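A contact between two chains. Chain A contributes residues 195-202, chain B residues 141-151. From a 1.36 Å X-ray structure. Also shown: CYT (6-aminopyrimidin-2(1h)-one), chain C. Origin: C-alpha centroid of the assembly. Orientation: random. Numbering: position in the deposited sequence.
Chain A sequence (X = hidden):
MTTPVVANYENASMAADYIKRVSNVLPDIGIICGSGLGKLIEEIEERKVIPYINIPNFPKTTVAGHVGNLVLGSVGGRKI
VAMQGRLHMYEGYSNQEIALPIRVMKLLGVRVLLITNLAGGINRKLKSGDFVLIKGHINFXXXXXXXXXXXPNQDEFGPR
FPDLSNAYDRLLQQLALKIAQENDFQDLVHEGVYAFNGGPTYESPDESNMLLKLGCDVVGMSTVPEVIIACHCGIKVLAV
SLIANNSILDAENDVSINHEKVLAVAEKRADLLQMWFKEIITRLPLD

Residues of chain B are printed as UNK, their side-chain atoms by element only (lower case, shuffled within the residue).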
# COMPACT_ATOMS: atom_id res chain seq x y z
N ALA A 195 -11.48 -7.66 5.01
CA ALA A 195 -10.24 -6.91 4.82
C ALA A 195 -9.41 -7.60 3.75
O ALA A 195 -9.16 -8.80 3.85
CB ALA A 195 -9.43 -6.87 6.11
N PHE A 196 -8.96 -6.83 2.76
CA PHE A 196 -8.09 -7.35 1.70
C PHE A 196 -6.64 -7.13 2.11
O PHE A 196 -6.17 -5.99 2.17
CB PHE A 196 -8.43 -6.65 0.39
CG PHE A 196 -7.59 -7.07 -0.81
CD1 PHE A 196 -6.94 -8.31 -0.87
CD2 PHE A 196 -7.47 -6.20 -1.89
CE1 PHE A 196 -6.18 -8.65 -1.99
CE2 PHE A 196 -6.71 -6.55 -3.02
CZ PHE A 196 -6.07 -7.79 -3.07
N ASN A 197 -5.96 -8.24 2.46
CA ASN A 197 -4.51 -8.30 2.64
C ASN A 197 -3.90 -8.76 1.33
O ASN A 197 -4.18 -9.87 0.87
CB ASN A 197 -4.20 -9.34 3.72
CG ASN A 197 -2.73 -9.72 3.78
OD1 ASN A 197 -1.86 -8.92 3.43
ND2 ASN A 197 -2.45 -10.95 4.23
N GLY A 198 -3.09 -7.92 0.71
CA GLY A 198 -2.48 -8.30 -0.55
C GLY A 198 -1.79 -9.66 -0.50
O GLY A 198 -1.80 -10.39 -1.49
N GLY A 199 -1.16 -9.99 0.62
CA GLY A 199 -0.52 -11.29 0.75
C GLY A 199 0.84 -11.35 0.06
O GLY A 199 1.33 -10.34 -0.44
N PRO A 200 1.43 -12.54 -0.06
CA PRO A 200 0.84 -13.86 0.20
C PRO A 200 1.15 -14.41 1.58
O PRO A 200 0.76 -15.55 1.87
CB PRO A 200 1.51 -14.74 -0.86
CG PRO A 200 2.92 -14.13 -0.96
CD PRO A 200 2.70 -12.63 -0.82
N THR A 201 1.85 -13.67 2.44
CA THR A 201 1.97 -14.13 3.82
C THR A 201 0.62 -14.02 4.49
O THR A 201 -0.12 -13.05 4.29
CB THR A 201 2.98 -13.29 4.62
OG1 THR A 201 2.64 -11.90 4.54
CG2 THR A 201 4.41 -13.48 4.10
N TYR A 202 0.27 -15.04 5.28
CA TYR A 202 -0.93 -14.92 6.09
C TYR A 202 -0.83 -13.70 7.00
O TYR A 202 0.27 -13.24 7.33
CB TYR A 202 -1.14 -16.19 6.93
CG TYR A 202 -1.60 -17.36 6.11
CD1 TYR A 202 -2.83 -17.32 5.47
CD2 TYR A 202 -0.83 -18.50 5.96
CE1 TYR A 202 -3.28 -18.38 4.71
CE2 TYR A 202 -1.27 -19.58 5.19
CZ TYR A 202 -2.49 -19.50 4.57
OH TYR A 202 -2.94 -20.56 3.80
N UNK B 141 3.11 -2.27 3.87
CA UNK B 141 3.31 -2.66 2.47
C UNK B 141 2.68 -4.00 2.14
O UNK B 141 2.05 -4.14 1.08
c UNK B 141 4.84 -2.65 2.31
c UNK B 141 4.40 -1.91 4.52
c UNK B 141 5.29 -1.60 3.33
N UNK B 142 2.81 -4.99 3.02
CA UNK B 142 2.22 -6.30 2.75
C UNK B 142 0.71 -6.24 2.63
O UNK B 142 0.12 -6.80 1.70
N UNK B 143 0.05 -5.56 3.57
CA UNK B 143 -1.39 -5.42 3.45
C UNK B 143 -1.75 -4.73 2.15
O UNK B 143 -2.76 -5.06 1.51
c UNK B 143 -1.78 -5.28 6.02
c UNK B 143 -1.94 -4.63 4.64
c UNK B 143 -2.26 -4.32 7.07
c UNK B 143 -2.58 -6.58 6.10
N UNK B 144 -0.91 -3.78 1.71
CA UNK B 144 -1.19 -2.95 0.55
C UNK B 144 -0.71 -3.44 -0.81
O UNK B 144 -0.60 -2.64 -1.74
N UNK B 145 -0.45 -4.74 -0.96
CA UNK B 145 -0.03 -5.38 -2.22
C UNK B 145 1.43 -5.12 -2.57
O UNK B 145 1.84 -5.38 -3.70
c UNK B 145 -0.97 -5.13 -3.41
c UNK B 145 -1.95 -6.26 -3.68
c UNK B 145 -2.89 -5.85 -4.81
c UNK B 145 -1.23 -7.56 -4.02
N UNK B 146 2.22 -4.67 -1.60
CA UNK B 146 3.67 -4.52 -1.78
C UNK B 146 4.47 -5.46 -0.87
O UNK B 146 5.61 -5.16 -0.53
c UNK B 146 3.84 -2.24 -2.86
n UNK B 146 3.65 -0.94 -2.68
o UNK B 146 3.84 -2.76 -3.98
c UNK B 146 4.09 -3.06 -1.61
N UNK B 147 3.90 -6.59 -0.46
CA UNK B 147 4.66 -7.58 0.29
C UNK B 147 5.89 -7.98 -0.52
O UNK B 147 5.83 -8.10 -1.75
n UNK B 147 3.53 -9.87 2.69
c UNK B 147 3.76 -8.79 0.53
c UNK B 147 4.28 -9.75 1.60
o UNK B 147 5.32 -10.42 1.42
N UNK B 148 7.00 -8.21 0.18
CA UNK B 148 8.24 -8.64 -0.47
C UNK B 148 8.09 -9.96 -1.22
O UNK B 148 8.89 -10.25 -2.12
c UNK B 148 9.19 -9.82 1.54
c UNK B 148 10.75 -8.79 -0.12
c UNK B 148 9.39 -8.67 0.57
N UNK B 149 7.07 -10.78 -0.89
CA UNK B 149 6.85 -12.04 -1.59
C UNK B 149 5.87 -11.95 -2.76
O UNK B 149 5.63 -12.98 -3.41
c UNK B 149 7.51 -13.74 0.26
c UNK B 149 6.89 -14.63 1.33
c UNK B 149 8.50 -14.53 -0.61
c UNK B 149 6.40 -13.13 -0.60
N UNK B 150 5.30 -10.77 -3.06
CA UNK B 150 4.45 -10.68 -4.24
C UNK B 150 5.26 -11.05 -5.47
O UNK B 150 6.37 -10.55 -5.69
c UNK B 150 3.85 -9.27 -4.37
c UNK B 150 2.82 -9.03 -3.30
c UNK B 150 3.20 -9.10 -5.76
N UNK B 151 4.68 -11.92 -6.31
CA UNK B 151 5.34 -12.47 -7.47
C UNK B 151 5.22 -13.98 -7.44
O UNK B 151 4.65 -14.56 -6.52
N3 CYT C . -6.05 -16.06 5.72
C4 CYT C . -6.48 -17.17 6.34
N1 CYT C . -6.79 -16.96 3.65
C2 CYT C . -6.18 -15.93 4.38
O2 CYT C . -5.76 -14.93 3.79
N4 CYT C . -6.31 -17.24 7.66
C5 CYT C . -7.11 -18.23 5.61
C6 CYT C . -7.23 -18.08 4.28
O HOH W 1 1.08 -7.67 -0.62
O HOH W 2 0.93 -9.19 3.89

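Position 141 has three side-chain carbons that close a ring onto the backbone N, out of reach of chain A: this is Pro141(B), in the last part of a helix. Position 142 has no side-chain atoms. A CB there would lie 3.0 Å from a side-chain nitrogen of position 147, a clash, so the site suits Gly142(B). Position 143 has four carbons, forked at the second. Its CA-to-CB bond points away from chain A, yet its end returns, one end carbon lying 3.6 Å from OD1 of Asn197(A); this is Leu143(B), and that carbon is CD2. Its backbone also takes part: N of Gly198(A) donates to O of Leu143(B) at 3.0 Å and 165°, nearly straight.

Position 144 is bare and touches nothing opposite; it is Gly144(B), the first residue to leave helical angles. Position 145, again four carbons forked at the second, puts one end carbon near CZ of Phe196(A) and the other near CA of Gly198(A); this is Leu145(B). Its CD1 meets CZ of Phe196(A) at 4.1 Å, and its CD2 packs 3.8 Å from CA of Gly198(A).

Position 146 carries two carbons, the second holding one oxygen and one nitrogen. Its CA-to-CB bond points away, and its polar atoms are satisfied elsewhere in the structure: Asn146(B). Position 147 has the same atoms, but its CA-to-CB bond points toward chain A; its nitrogen lies 2.9 Å from OG1 of Thr201(A), and its oxygen sits near the backbone N of position 149. This is Asn147(B): ND2 donates to that OG1, while OD1 accepts from N of position 149 at 2.9 Å, inside a type I turn running from 147 to 150.

Position 148, one carbon bearing two more, is Val148(B), without contact. Position 149, four carbons forked at the second, sets its CB 3.6 Å from CG of Pro200(A) and an end carbon 3.9 Å from CG2 of Thr201(A); this is Leu149(B), the end carbon being CD1. Position 150, another carbon bearing two, has one of these 3.5 Å from O of Gly199(A); this is Val150(B), and the carbon is CG2. Position 151 is bare, and its backbone angles alone call for glycine: Gly151(B).

The contact combines close backbone approach, direct and water-mediated hydrogen bonds, and apolar packing. Gly198(A) can approach because it lacks a CB, which would fall 2.7 Å from CA of Leu145(B). Polar links bridge the two chains. Water 1 donates to O of Gly142(B) and O of Gly199(A), both at 2.7 Å, and accepts from N of Asn147(B) at 3.0 Å. Water 2 accepts from ND2 of Asn147(B) at 2.9 Å and donates to OD1 of Asn197(A) at 2.8 Å. Apolar packing by Phe196(A) and Pro200(A) completes the fit.

Chain B (141-151) PGLGLNNVLVG
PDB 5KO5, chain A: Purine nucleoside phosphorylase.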